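Local coordinates for SnoaL-like domain-containing protein (Burkholderia xenovorans LB400, PDB 3EN8) that is of unknown function but has a SnoaL-like, NTF2-type fold, forms a two-chain assembly and binds calcium, at residues Ala53-His58 / Glu106-Ser111; Ala25-Tyr30 / Met49-Leu54; Met2-Ile7 / Asn75-Glu80; Thr79-Ser84 / Ala90-Ile95. One frame throughout, in Å; residues are numbered along the deposited sequence.

How the contacts relate
From the N terminus, contact 3 opens first: helix 3-20 is laid against strand 76-85, closing a loop of 67 residues. Nested inside it, contact 2 joins the turn after helix 23-26 to helix 48-57. That same helix supplies Arg55 to contact 1, which opens inside the loop of contact 3 and closes beyond it on strand 102-111, so the two cross, although their nearest atoms stay about 7 Å apart. Contact 4, the hairpin of strands 76-85 and 88-99, lies within the loop of contact 1 and shares Thr79 and Glu80 with contact 3. Tyr30 joins contacts 1 and 2 through Glu106 and Arg55, while Ser94 joins contacts 1 and 4 through Glu106.

Contact 1: Ala53-His58 / Glu106-Ser111; sequences ALRSHH and ETQYFS
Arg55 of helix 48-57 reaches two side chains of strand 102-111, Glu106 and Gln108, with one nitrogen, NH2. The backbones are far apart, 12.8 Å between the CA atoms of Arg55 and Gln108, and the arginine spans the gap because its chain is extended from CG to NE (chi2 169°, chi3 173°).

The charged interaction is a salt bridge, with Arg55 NH2 2.9 Å from Glu106 OE1. The oxygen lies close to the guanidinium plane, but the nitrogen sits well above the carboxylate plane, the two planes being 79° apart, so this is a single-point grip and not a paired, coplanar one. The second bond goes to a neutral acceptor: Arg55 NH2 also donates to Gln108 OE1 at 3.0 Å, again from above the acceptor's plane. A water adds a third link, accepting from Arg55 NE at 2.9 Å and donating to Gln108 OE1 at 2.6 Å. Two donors thus hold the amide oxygen, which should fix its rotation, while Gln108 NE2 is bonded to Tyr81 OH.

Further partners complete a buried polar network: Tyr30 OH bonds to both Glu106 OE1 and Arg55 NH1, and Ser94 OG to Glu106 OE2. The cluster lies between helix 48-57 and the sheet, where Cys36 of strand 34-38 touches all three side chains and strand 88-99 flanks strand 102-111.

Contact 2: Ala25-Tyr30 / Met49-Leu54; sequences AEHDIY and MNLQAL
His27 lays its imidazole against helix 48-57 and has more surface buried here than any other residue of the pair of segments. Gln52 CA stands over the centre of one ring face, 3.6 Å from the centroid and 13° off the normal, which meets the geometry of a CH-pi contact. The rest of the glutamine follows the ring: CB and CG each come to 3.7 Å from His27 ND1, and OE1 ends 3.5 Å from His27 CB. Gln52 CG is anti to the backbone N (chi1 173°) and the chain runs on extended, which carries the amide alongside the ring; its plane is 19° from that of the imidazole. Both polar ends are tied to the region just before the turn, Gln52 NE2 by Asp24 OD1 and His27 ND1 by the carbonyl of Phe23.

The histidine begins a type I beta turn, His27 to Tyr30, that leads from helix 23-26 into the first short strand of the NTF2-like domain; the calcium ligands Asp32 and Asp33 follow soon after in the chain.

Leu51 reaches both aromatic residues. Its CG is 4.0 Å from His27 NE2, and its CD2 sits over a face of Tyr30, 3.9 Å from the centroid and displaced toward CZ, the closest ring atom at 3.7 Å. Ile29 CG2 covers the opposite face, so the phenol is sandwiched between two aliphatic groups.

Contact 3: Met2-Ile7 / Asn75-Glu80; sequences MREEKI and NLWITE
In this NTF2-like, alpha-plus-beta fold the N-terminal helix 3-20 packs across the curved sheet, and its first turns meet the start of strand 76-85 here. Trp77 is the centre of the contact. Its indole takes Ile7 CG2 over the five-membered ring, 3.5 Å from the centroid and 13° off the normal, a CH-pi arrangement. This methyl is the branch anti to the backbone N of Ile7, while CG1 lies beside that N (chi1 -69°) and carries CD1 alongside, 3.8 Å from Trp77 NE1.

Glu4, one helical turn earlier, meets the six-membered part of the indole. Its CB lies at the ring edge, near the plane and 3.9 Å from Trp77 CZ2, and its carboxylate is turned 81° from the indole. The carbonyl O of Glu4 comes nearer, 3.4 Å from Trp77 CH2. The polar ends of both residues go to Gly74, in the turn before the strand: Glu4 OE2 accepts from its N, and Trp77 NE1 donates to its O. Phe98 of strand 88-99 also meets the indole and touches Ile7, extending the apolar cluster. At the more solvent-exposed margin, Asn75 OD1 approaches Ile7 CD1 to 4.0 Å.

Contact 4: Thr79-Ser84 / Ala90-Ile95; sequences TEYSIS and AYTVSI
Tyr81 faces Thr92 across an antiparallel hydrogen-bonded pair. From CB, its CG occupies the position between the backbone N and the carbonyl carbon (chi1 63°), which swings the ring over the neighbouring strand. CD1 lies 4.0 Å from Thr92 O, and CE1 comes to 3.8 Å from Ser94 CB, which sits at the ring edge. Thr92 CB stands over the ring centre, 10° off the normal, in a CH-pi contact; its CG2 presses closer to the tip, 3.4 Å from Tyr81 CZ.

These strands, 76-85 and 88-99, form a beta hairpin within the sheet of the NTF2-like fold. Three hydrogen-bonded pairs, Thr79-Ser94, Tyr81-Thr92 and Ile83-Ala90, each make two backbone bonds, with N-H...O angles of 155° or more.

At the end of the side chain, Tyr81 OH, whose polar partner is Gln108 of the next strand but one, lies 3.5 Å from Thr92 CG2. Trp15 and Phe65 also meet the ring.

Contact 1: Ala53-His58 / Glu106-Ser111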
loop_
_atom_site.group_PDB
_atom_site.type_symbol
_atom_site.label_atom_id
_atom_site.label_comp_id
_atom_site.label_asym_id
_atom_site.label_seq_id
_atom_site.Cartn_x
_atom_site.Cartn_y
_atom_site.Cartn_z
ATOM N N ALA A 53 19.608 7.350 -9.553
ATOM C CA ALA A 53 20.519 6.698 -10.496
ATOM C C ALA A 53 20.002 5.306 -10.786
ATOM O O ALA A 53 19.993 4.837 -11.933
ATOM C CB ALA A 53 21.957 6.640 -9.947
ATOM N N LEU A 54 19.511 4.660 -9.739
ATOM C CA LEU A 54 19.037 3.280 -9.873
ATOM C C LEU A 54 17.784 3.274 -10.735
ATOM O O LEU A 54 17.662 2.475 -11.665
ATOM C CB LEU A 54 18.798 2.613 -8.513
ATOM C CG LEU A 54 20.065 2.224 -7.745
ATOM C CD1 LEU A 54 19.716 1.755 -6.314
ATOM C CD2 LEU A 54 20.901 1.160 -8.508
ATOM N N ARG A 55 16.877 4.211 -10.469
ATOM C CA ARG A 55 15.606 4.251 -11.220
ATOM C C ARG A 55 15.847 4.606 -12.689
ATOM O O ARG A 55 15.171 4.106 -13.596
ATOM C CB ARG A 55 14.607 5.231 -10.604
ATOM C CG ARG A 55 13.916 4.664 -9.346
ATOM C CD ARG A 55 13.148 5.749 -8.611
ATOM N NE ARG A 55 12.354 5.237 -7.507
ATOM C CZ ARG A 55 11.752 6.033 -6.633
ATOM N NH1 ARG A 55 11.886 7.330 -6.755
ATOM N NH2 ARG A 55 10.994 5.528 -5.675
ATOM N N SER A 56 16.842 5.452 -12.896
ATOM C CA SER A 56 17.108 6.034 -14.226
ATOM C C SER A 56 17.718 4.978 -15.113
ATOM O O SER A 56 17.637 5.023 -16.350
ATOM C CB SER A 56 18.066 7.222 -14.137
ATOM O OG SER A 56 17.362 8.376 -13.752
ATOM N N HIS A 57 18.337 4.033 -14.438
ATOM C CA HIS A 57 19.124 2.984 -15.075
ATOM C C HIS A 57 18.194 1.894 -15.536
ATOM O O HIS A 57 18.214 1.430 -16.684
ATOM C CB HIS A 57 20.117 2.378 -14.075
ATOM C CG HIS A 57 20.994 1.324 -14.672
ATOM N ND1 HIS A 57 20.795 -0.023 -14.453
ATOM C CD2 HIS A 57 22.045 1.418 -15.517
ATOM C CE1 HIS A 57 21.707 -0.712 -15.120
ATOM N NE2 HIS A 57 22.474 0.138 -15.775
ATOM N N HIS A 58 17.407 1.459 -14.573
ATOM C CA HIS A 58 16.386 0.438 -14.805
ATOM C C HIS A 58 15.330 0.407 -13.706
ATOM O O HIS A 58 15.674 0.359 -12.524
ATOM C CB HIS A 58 17.043 -0.933 -14.935
ATOM C CG HIS A 58 16.068 -2.036 -15.181
ATOM N ND1 HIS A 58 15.813 -2.537 -16.440
ATOM C CD2 HIS A 58 15.250 -2.705 -14.334
ATOM C CE1 HIS A 58 14.894 -3.482 -16.355
ATOM N NE2 HIS A 58 14.538 -3.607 -15.088
ATOM N N GLU A 106 10.244 6.213 1.765
ATOM C CA GLU A 106 9.249 5.716 0.821
ATOM C C GLU A 106 9.285 4.215 0.906
ATOM O O GLU A 106 10.347 3.649 1.032
ATOM C CB GLU A 106 9.603 6.152 -0.605
ATOM C CG GLU A 106 8.625 5.625 -1.662
ATOM C CD GLU A 106 8.863 6.207 -3.057
ATOM O OE1 GLU A 106 9.946 6.805 -3.332
ATOM O OE2 GLU A 106 7.934 6.038 -3.887
ATOM N N THR A 107 8.115 3.594 0.856
ATOM C CA THR A 107 8.002 2.136 0.723
ATOM C C THR A 107 7.108 1.853 -0.469
ATOM O O THR A 107 5.961 2.333 -0.539
ATOM C CB THR A 107 7.340 1.542 1.960
ATOM O OG1 THR A 107 7.947 2.080 3.128
ATOM C CG2 THR A 107 7.447 -0.011 1.965
ATOM N N GLN A 108 7.620 1.051 -1.378
ATOM C CA GLN A 108 6.886 0.690 -2.568
ATOM C C GLN A 108 6.578 -0.810 -2.670
ATOM O O GLN A 108 7.389 -1.666 -2.338
ATOM C CB GLN A 108 7.639 1.140 -3.818
ATOM C CG GLN A 108 7.593 2.633 -4.137
ATOM C CD GLN A 108 8.475 2.984 -5.354
ATOM O OE1 GLN A 108 9.685 2.819 -5.321
ATOM N NE2 GLN A 108 7.858 3.514 -6.411
ATOM N N TYR A 109 5.369 -1.064 -3.147
ATOM C CA TYR A 109 4.898 -2.394 -3.516
ATOM C C TYR A 109 4.409 -2.410 -4.976
ATOM O O TYR A 109 3.726 -1.501 -5.431
ATOM C CB TYR A 109 3.715 -2.756 -2.648
ATOM C CG TYR A 109 4.068 -3.029 -1.207
ATOM C CD1 TYR A 109 4.137 -2.023 -0.294
ATOM C CD2 TYR A 109 4.384 -4.328 -0.786
ATOM C CE1 TYR A 109 4.462 -2.270 1.041
ATOM C CE2 TYR A 109 4.675 -4.594 0.542
ATOM C CZ TYR A 109 4.726 -3.577 1.436
ATOM O OH TYR A 109 5.046 -3.859 2.718
ATOM N N PHE A 110 4.691 -3.503 -5.628
ATOM C CA PHE A 110 4.408 -3.694 -7.046
ATOM C C PHE A 110 3.656 -4.984 -7.198
ATOM O O PHE A 110 4.203 -6.052 -6.965
ATOM C CB PHE A 110 5.712 -3.749 -7.850
ATOM C CG PHE A 110 6.638 -2.583 -7.598
ATOM C CD1 PHE A 110 6.511 -1.418 -8.337
ATOM C CD2 PHE A 110 7.640 -2.656 -6.622
ATOM C CE1 PHE A 110 7.368 -0.345 -8.122
ATOM C CE2 PHE A 110 8.497 -1.557 -6.396
ATOM C CZ PHE A 110 8.348 -0.427 -7.144
ATOM N N SER A 111 2.373 -4.864 -7.507
ATOM C CA SER A 111 1.474 -6.007 -7.504
ATOM C C SER A 111 0.900 -6.286 -8.896
ATOM O O SER A 111 0.779 -5.391 -9.742
ATOM C CB SER A 111 0.381 -5.821 -6.432
ATOM O OG SER A 111 -0.633 -4.968 -6.854
HETATM O O HOH W 1 11.431 2.472 -7.283
#

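Contact 2: Ala25-Tyr30 / Met49-Leu54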
loop_
_atom_site.group_PDB
_atom_site.type_symbol
_atom_site.label_atom_id
_atom_site.label_comp_id
_atom_site.label_asym_id
_atom_site.label_seq_id
_atom_site.Cartn_x
_atom_site.Cartn_y
_atom_site.Cartn_z
ATOM N N ALA A 25 13.303 15.900 -11.861
ATOM C CA ALA A 25 12.074 16.440 -11.270
ATOM C C ALA A 25 11.471 15.400 -10.340
ATOM O O ALA A 25 10.925 15.716 -9.282
ATOM C CB ALA A 25 11.063 16.863 -12.356
ATOM N N GLU A 26 11.627 14.153 -10.746
ATOM C CA GLU A 26 11.065 13.022 -10.018
ATOM C C GLU A 26 11.702 12.877 -8.649
ATOM O O GLU A 26 11.125 12.262 -7.763
ATOM C CB GLU A 26 11.217 11.725 -10.804
ATOM C CG GLU A 26 10.519 10.548 -10.184
ATOM C CD GLU A 26 10.716 9.262 -10.952
ATOM O OE1 GLU A 26 11.457 9.270 -11.938
ATOM O OE2 GLU A 26 10.091 8.258 -10.570
ATOM N N HIS A 27 12.895 13.443 -8.475
ATOM C CA HIS A 27 13.608 13.220 -7.219
ATOM C C HIS A 27 13.764 14.460 -6.389
ATOM O O HIS A 27 14.387 14.453 -5.344
ATOM C CB HIS A 27 14.894 12.435 -7.450
ATOM C CG HIS A 27 14.613 11.046 -7.908
ATOM N ND1 HIS A 27 14.362 10.748 -9.229
ATOM C CD2 HIS A 27 14.439 9.892 -7.223
ATOM C CE1 HIS A 27 14.091 9.457 -9.341
ATOM N NE2 HIS A 27 14.121 8.918 -8.141
ATOM N N ASP A 28 13.082 15.503 -6.828
ATOM C CA ASP A 28 13.130 16.793 -6.139
ATOM C C ASP A 28 12.497 16.703 -4.769
ATOM O O ASP A 28 12.851 17.415 -3.830
ATOM C CB ASP A 28 12.378 17.855 -6.933
ATOM C CG ASP A 28 12.384 19.192 -6.238
ATOM O OD1 ASP A 28 13.494 19.737 -6.099
ATOM O OD2 ASP A 28 11.305 19.679 -5.824
ATOM N N ILE A 29 11.539 15.801 -4.682
ATOM C CA ILE A 29 10.659 15.684 -3.493
ATOM C C ILE A 29 11.353 15.048 -2.287
ATOM O O ILE A 29 10.856 15.108 -1.168
ATOM C CB ILE A 29 9.331 14.916 -3.813
ATOM C CG1 ILE A 29 8.230 15.339 -2.833
ATOM C CG2 ILE A 29 9.558 13.359 -3.784
ATOM C CD1 ILE A 29 6.797 14.773 -3.189
ATOM N N TYR A 30 12.518 14.442 -2.507
ATOM C CA TYR A 30 13.179 13.649 -1.432
ATOM C C TYR A 30 14.158 14.442 -0.613
ATOM O O TYR A 30 14.899 15.273 -1.110
ATOM C CB TYR A 30 13.935 12.403 -1.958
ATOM C CG TYR A 30 13.045 11.456 -2.690
ATOM C CD1 TYR A 30 12.307 10.493 -2.004
ATOM C CD2 TYR A 30 12.928 11.521 -4.097
ATOM C CE1 TYR A 30 11.443 9.634 -2.674
ATOM C CE2 TYR A 30 12.093 10.649 -4.779
ATOM C CZ TYR A 30 11.358 9.703 -4.077
ATOM O OH TYR A 30 10.491 8.849 -4.715
HETATM N N MSE A 49 20.375 10.397 -4.290
HETATM C CA MSE A 49 21.263 10.282 -5.441
HETATM C C MSE A 49 21.211 8.869 -5.980
HETATM O O MSE A 49 21.076 8.645 -7.174
HETATM C CB MSE A 49 22.709 10.629 -5.055
HETATM C CG MSE A 49 23.694 10.377 -6.168
HETATM SE SE MSE A 49 25.515 10.702 -5.591
HETATM C CE MSE A 49 25.785 9.026 -4.619
ATOM N N ASN A 50 21.307 7.929 -5.053
ATOM C CA ASN A 50 21.350 6.484 -5.376
ATOM C C ASN A 50 20.011 6.073 -5.949
ATOM O O ASN A 50 19.943 5.331 -6.921
ATOM C CB ASN A 50 21.715 5.596 -4.166
ATOM C CG ASN A 50 23.219 5.461 -3.974
ATOM O OD1 ASN A 50 24.011 5.964 -4.777
ATOM N ND2 ASN A 50 23.615 4.778 -2.911
ATOM N N LEU A 51 18.945 6.607 -5.345
ATOM C CA LEU A 51 17.577 6.264 -5.754
ATOM C C LEU A 51 17.335 6.694 -7.203
ATOM O O LEU A 51 16.833 5.939 -8.027
ATOM C CB LEU A 51 16.543 6.927 -4.823
ATOM C CG LEU A 51 15.094 6.502 -5.043
ATOM C CD1 LEU A 51 14.911 4.987 -4.879
ATOM C CD2 LEU A 51 14.195 7.315 -4.091
ATOM N N GLN A 52 17.782 7.896 -7.513
ATOM C CA GLN A 52 17.581 8.457 -8.851
ATOM C C GLN A 52 18.374 7.686 -9.903
ATOM O O GLN A 52 17.884 7.422 -11.011
ATOM C CB GLN A 52 17.965 9.925 -8.899
ATOM C CG GLN A 52 17.922 10.493 -10.299
ATOM C CD GLN A 52 17.977 12.011 -10.347
ATOM O OE1 GLN A 52 17.829 12.714 -9.330
ATOM N NE2 GLN A 52 18.190 12.523 -11.539
ATOM N N ALA A 53 19.608 7.350 -9.553
ATOM C CA ALA A 53 20.519 6.698 -10.496
ATOM C C ALA A 53 20.002 5.306 -10.786
ATOM O O ALA A 53 19.993 4.837 -11.933
ATOM C CB ALA A 53 21.957 6.640 -9.947
ATOM N N LEU A 54 19.511 4.660 -9.739
ATOM C CA LEU A 54 19.037 3.280 -9.873
ATOM C C LEU A 54 17.784 3.274 -10.735
ATOM O O LEU A 54 17.662 2.475 -11.665
ATOM C CB LEU A 54 18.798 2.613 -8.513
ATOM C CG LEU A 54 20.065 2.224 -7.745
ATOM C CD1 LEU A 54 19.716 1.755 -6.314
ATOM C CD2 LEU A 54 20.901 1.160 -8.508
#

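Contact 3: Met2-Ile7 / Asn75-Glu80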
loop_
_atom_site.group_PDB
_atom_site.type_symbol
_atom_site.label_atom_id
_atom_site.label_comp_id
_atom_site.label_asym_id
_atom_site.label_seq_id
_atom_site.Cartn_x
_atom_site.Cartn_y
_atom_site.Cartn_z
HETATM N N MSE A 2 -2.328 25.419 4.595
HETATM C CA MSE A 2 -2.043 24.893 3.276
HETATM C C MSE A 2 -1.154 23.644 3.260
HETATM O O MSE A 2 -0.807 23.141 2.214
HETATM C CB MSE A 2 -1.422 26.020 2.444
HETATM C CG MSE A 2 -2.454 27.079 2.090
HETATM SE SE MSE A 2 -3.402 26.332 0.599
HETATM C CE MSE A 2 -2.011 25.486 0.104
ATOM N N ARG A 3 -0.776 23.151 4.434
ATOM C CA ARG A 3 0.368 22.237 4.540
ATOM C C ARG A 3 0.188 20.964 3.730
ATOM O O ARG A 3 1.033 20.579 2.908
ATOM C CB ARG A 3 0.622 21.857 6.009
ATOM C CG ARG A 3 2.000 21.292 6.238
ATOM C CD ARG A 3 2.358 21.210 7.738
ATOM N N GLU A 4 -0.926 20.305 3.985
ATOM C CA GLU A 4 -1.261 19.075 3.240
ATOM C C GLU A 4 -1.421 19.305 1.743
ATOM O O GLU A 4 -1.022 18.491 0.906
ATOM C CB GLU A 4 -2.532 18.424 3.796
ATOM C CG GLU A 4 -2.273 17.711 5.136
ATOM C CD GLU A 4 -3.558 17.341 5.851
ATOM O OE1 GLU A 4 -4.631 17.803 5.408
ATOM O OE2 GLU A 4 -3.504 16.594 6.851
ATOM N N GLU A 5 -2.081 20.394 1.407
ATOM C CA GLU A 5 -2.312 20.738 -0.024
ATOM C C GLU A 5 -1.004 21.041 -0.763
ATOM O O GLU A 5 -0.849 20.729 -1.974
ATOM C CB GLU A 5 -3.319 21.870 -0.193
ATOM C CG GLU A 5 -4.764 21.392 -0.062
ATOM C CD GLU A 5 -5.171 20.472 -1.196
ATOM O OE1 GLU A 5 -5.286 20.953 -2.327
ATOM O OE2 GLU A 5 -5.334 19.250 -0.961
ATOM N N LYS A 6 -0.069 21.609 -0.010
ATOM C CA LYS A 6 1.312 21.845 -0.512
ATOM C C LYS A 6 2.075 20.543 -0.765
ATOM O O LYS A 6 2.762 20.394 -1.794
ATOM C CB LYS A 6 2.086 22.801 0.389
ATOM C CG LYS A 6 1.706 24.270 0.087
ATOM C CD LYS A 6 2.217 25.240 1.148
ATOM C CE LYS A 6 1.539 26.645 1.037
ATOM N NZ LYS A 6 1.893 27.522 2.189
ATOM N N ILE A 7 1.917 19.577 0.140
ATOM C CA ILE A 7 2.477 18.243 -0.091
ATOM C C ILE A 7 1.806 17.627 -1.320
ATOM O O ILE A 7 2.463 17.105 -2.236
ATOM C CB ILE A 7 2.434 17.313 1.183
ATOM C CG1 ILE A 7 3.415 17.841 2.212
ATOM C CG2 ILE A 7 2.743 15.866 0.823
ATOM C CD1 ILE A 7 3.362 17.125 3.601
ATOM N N ASN A 75 1.876 14.052 7.668
ATOM C CA ASN A 75 3.132 13.739 6.999
ATOM C C ASN A 75 3.085 12.335 6.388
ATOM O O ASN A 75 4.070 11.881 5.841
ATOM C CB ASN A 75 4.328 13.861 7.934
ATOM C CG ASN A 75 4.798 15.289 8.105
ATOM O OD1 ASN A 75 4.754 16.090 7.165
ATOM N ND2 ASN A 75 5.274 15.613 9.307
ATOM N N LEU A 76 1.908 11.711 6.418
ATOM C CA LEU A 76 1.730 10.364 5.844
ATOM C C LEU A 76 0.933 10.404 4.556
ATOM O O LEU A 76 -0.231 10.835 4.550
ATOM C CB LEU A 76 1.040 9.443 6.847
ATOM C CG LEU A 76 0.847 7.971 6.440
ATOM C CD1 LEU A 76 2.229 7.304 6.192
ATOM C CD2 LEU A 76 0.091 7.233 7.537
ATOM N N TRP A 77 1.543 9.863 3.504
ATOM C CA TRP A 77 0.987 9.933 2.159
ATOM C C TRP A 77 1.041 8.571 1.471
ATOM O O TRP A 77 1.981 7.800 1.611
ATOM C CB TRP A 77 1.696 11.028 1.355
ATOM C CG TRP A 77 1.307 12.361 1.966
ATOM C CD1 TRP A 77 1.824 12.920 3.087
ATOM C CD2 TRP A 77 0.231 13.198 1.553
ATOM N NE1 TRP A 77 1.132 14.074 3.415
ATOM C CE2 TRP A 77 0.135 14.249 2.487
ATOM C CE3 TRP A 77 -0.682 13.156 0.485
ATOM C CZ2 TRP A 77 -0.799 15.256 2.352
ATOM C CZ3 TRP A 77 -1.605 14.118 0.385
ATOM C CH2 TRP A 77 -1.670 15.168 1.320
ATOM N N ILE A 78 -0.021 8.285 0.748
ATOM C CA ILE A 78 -0.075 7.049 -0.007
ATOM C C ILE A 78 -0.716 7.197 -1.374
ATOM O O ILE A 78 -1.840 7.664 -1.539
ATOM C CB ILE A 78 -0.696 5.897 0.806
ATOM C CG1 ILE A 78 -0.510 4.591 0.034
ATOM C CG2 ILE A 78 -2.172 6.159 1.189
ATOM C CD1 ILE A 78 -0.908 3.368 0.844
ATOM N N THR A 79 0.066 6.783 -2.344
ATOM C CA THR A 79 -0.296 6.909 -3.751
ATOM C C THR A 79 -0.466 5.512 -4.310
ATOM O O THR A 79 0.405 4.644 -4.181
ATOM C CB THR A 79 0.746 7.709 -4.595
ATOM O OG1 THR A 79 0.933 9.016 -4.072
ATOM C CG2 THR A 79 0.292 7.776 -6.076
ATOM N N GLU A 80 -1.629 5.329 -4.912
ATOM C CA GLU A 80 -1.968 4.144 -5.658
ATOM C C GLU A 80 -1.909 4.504 -7.117
ATOM O O GLU A 80 -2.512 5.484 -7.558
ATOM C CB GLU A 80 -3.387 3.660 -5.303
ATOM C CG GLU A 80 -3.602 3.190 -3.841
ATOM C CD GLU A 80 -5.050 3.012 -3.562
ATOM O OE1 GLU A 80 -5.624 2.087 -4.170
ATOM O OE2 GLU A 80 -5.607 3.809 -2.758
#

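Contact 4: Thr79-Ser84 / Ala90-Ile95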
loop_
_atom_site.group_PDB
_atom_site.type_symbol
_atom_site.label_atom_id
_atom_site.label_comp_id
_atom_site.label_asym_id
_atom_site.label_seq_id
_atom_site.Cartn_x
_atom_site.Cartn_y
_atom_site.Cartn_z
ATOM N N THR A 79 0.066 6.783 -2.344
ATOM C CA THR A 79 -0.296 6.909 -3.751
ATOM C C THR A 79 -0.466 5.512 -4.310
ATOM O O THR A 79 0.405 4.644 -4.181
ATOM C CB THR A 79 0.746 7.709 -4.595
ATOM O OG1 THR A 79 0.933 9.016 -4.072
ATOM C CG2 THR A 79 0.292 7.776 -6.076
ATOM N N GLU A 80 -1.629 5.329 -4.912
ATOM C CA GLU A 80 -1.968 4.144 -5.658
ATOM C C GLU A 80 -1.909 4.504 -7.117
ATOM O O GLU A 80 -2.512 5.484 -7.558
ATOM C CB GLU A 80 -3.387 3.660 -5.303
ATOM C CG GLU A 80 -3.602 3.190 -3.841
ATOM C CD GLU A 80 -5.050 3.012 -3.562
ATOM O OE1 GLU A 80 -5.624 2.087 -4.170
ATOM O OE2 GLU A 80 -5.607 3.809 -2.758
ATOM N N TYR A 81 -1.184 3.721 -7.872
ATOM C CA TYR A 81 -0.955 4.094 -9.293
ATOM C C TYR A 81 -0.583 2.880 -10.050
ATOM O O TYR A 81 -0.249 1.886 -9.474
ATOM C CB TYR A 81 0.114 5.180 -9.458
ATOM C CG TYR A 81 1.557 4.886 -9.008
ATOM C CD1 TYR A 81 1.915 4.889 -7.645
ATOM C CD2 TYR A 81 2.555 4.658 -9.923
ATOM C CE1 TYR A 81 3.203 4.648 -7.250
ATOM C CE2 TYR A 81 3.880 4.428 -9.532
ATOM C CZ TYR A 81 4.205 4.421 -8.170
ATOM O OH TYR A 81 5.537 4.182 -7.790
ATOM N N SER A 82 -0.675 2.995 -11.368
ATOM C CA SER A 82 -0.289 1.918 -12.282
ATOM C C SER A 82 0.917 2.365 -13.125
ATOM O O SER A 82 1.050 3.533 -13.553
ATOM C CB SER A 82 -1.462 1.533 -13.198
ATOM O OG SER A 82 -2.508 0.954 -12.448
ATOM N N ILE A 83 1.836 1.433 -13.283
ATOM C CA ILE A 83 2.962 1.594 -14.188
ATOM C C ILE A 83 2.986 0.414 -15.164
ATOM O O ILE A 83 2.582 -0.691 -14.815
ATOM C CB ILE A 83 4.293 1.666 -13.410
ATOM C CG1 ILE A 83 4.626 0.363 -12.706
ATOM C CG2 ILE A 83 4.247 2.790 -12.382
ATOM C CD1 ILE A 83 5.953 0.391 -11.970
ATOM N N SER A 84 3.430 0.619 -16.384
ATOM C CA SER A 84 3.438 -0.500 -17.301
ATOM C C SER A 84 4.613 -0.426 -18.263
ATOM O O SER A 84 5.026 0.644 -18.686
ATOM C CB SER A 84 2.102 -0.550 -18.058
ATOM O OG SER A 84 2.040 -1.584 -19.005
ATOM N N ALA A 90 1.663 -3.001 -13.547
ATOM C CA ALA A 90 1.790 -3.238 -12.119
ATOM C C ALA A 90 0.945 -2.239 -11.362
ATOM O O ALA A 90 1.033 -1.033 -11.572
ATOM C CB ALA A 90 3.219 -3.141 -11.699
ATOM N N TYR A 91 0.095 -2.796 -10.511
ATOM C CA TYR A 91 -0.648 -2.025 -9.504
ATOM C C TYR A 91 0.319 -1.731 -8.378
ATOM O O TYR A 91 0.748 -2.636 -7.624
ATOM C CB TYR A 91 -1.869 -2.817 -8.991
ATOM C CG TYR A 91 -3.017 -2.870 -9.943
ATOM C CD1 TYR A 91 -3.989 -1.882 -9.949
ATOM C CD2 TYR A 91 -3.134 -3.924 -10.862
ATOM C CE1 TYR A 91 -5.058 -1.925 -10.849
ATOM C CE2 TYR A 91 -4.202 -3.981 -11.760
ATOM C CZ TYR A 91 -5.158 -2.977 -11.755
ATOM O OH TYR A 91 -6.220 -3.010 -12.638
ATOM N N THR A 92 0.647 -0.445 -8.270
ATOM C CA THR A 92 1.723 0.034 -7.425
ATOM C C THR A 92 1.176 0.892 -6.280
ATOM O O THR A 92 0.141 1.551 -6.362
ATOM C CB THR A 92 2.801 0.770 -8.278
ATOM O OG1 THR A 92 3.176 -0.052 -9.397
ATOM C CG2 THR A 92 4.058 1.055 -7.435
ATOM N N VAL A 93 1.859 0.766 -5.180
ATOM C CA VAL A 93 1.589 1.555 -3.962
ATOM C C VAL A 93 2.871 2.172 -3.491
ATOM O O VAL A 93 3.872 1.509 -3.320
ATOM C CB VAL A 93 0.978 0.699 -2.822
ATOM C CG1 VAL A 93 0.848 1.545 -1.524
ATOM C CG2 VAL A 93 -0.391 0.137 -3.219
ATOM N N SER A 94 2.840 3.484 -3.310
ATOM C CA SER A 94 3.947 4.170 -2.731
ATOM C C SER A 94 3.484 4.868 -1.434
ATOM O O SER A 94 2.636 5.792 -1.484
ATOM C CB SER A 94 4.499 5.230 -3.711
ATOM O OG SER A 94 5.357 6.186 -3.102
ATOM N N ILE A 95 4.087 4.442 -0.352
ATOM C CA ILE A 95 3.809 4.977 0.982
ATOM C C ILE A 95 4.923 5.943 1.309
ATOM O O ILE A 95 6.092 5.531 1.361
ATOM C CB ILE A 95 3.754 3.858 2.063
ATOM C CG1 ILE A 95 2.816 2.737 1.700
ATOM C CG2 ILE A 95 3.464 4.480 3.446
ATOM C CD1 ILE A 95 3.169 1.424 2.438
HETATM O O HOH W 2 2.891 8.523 -2.122
#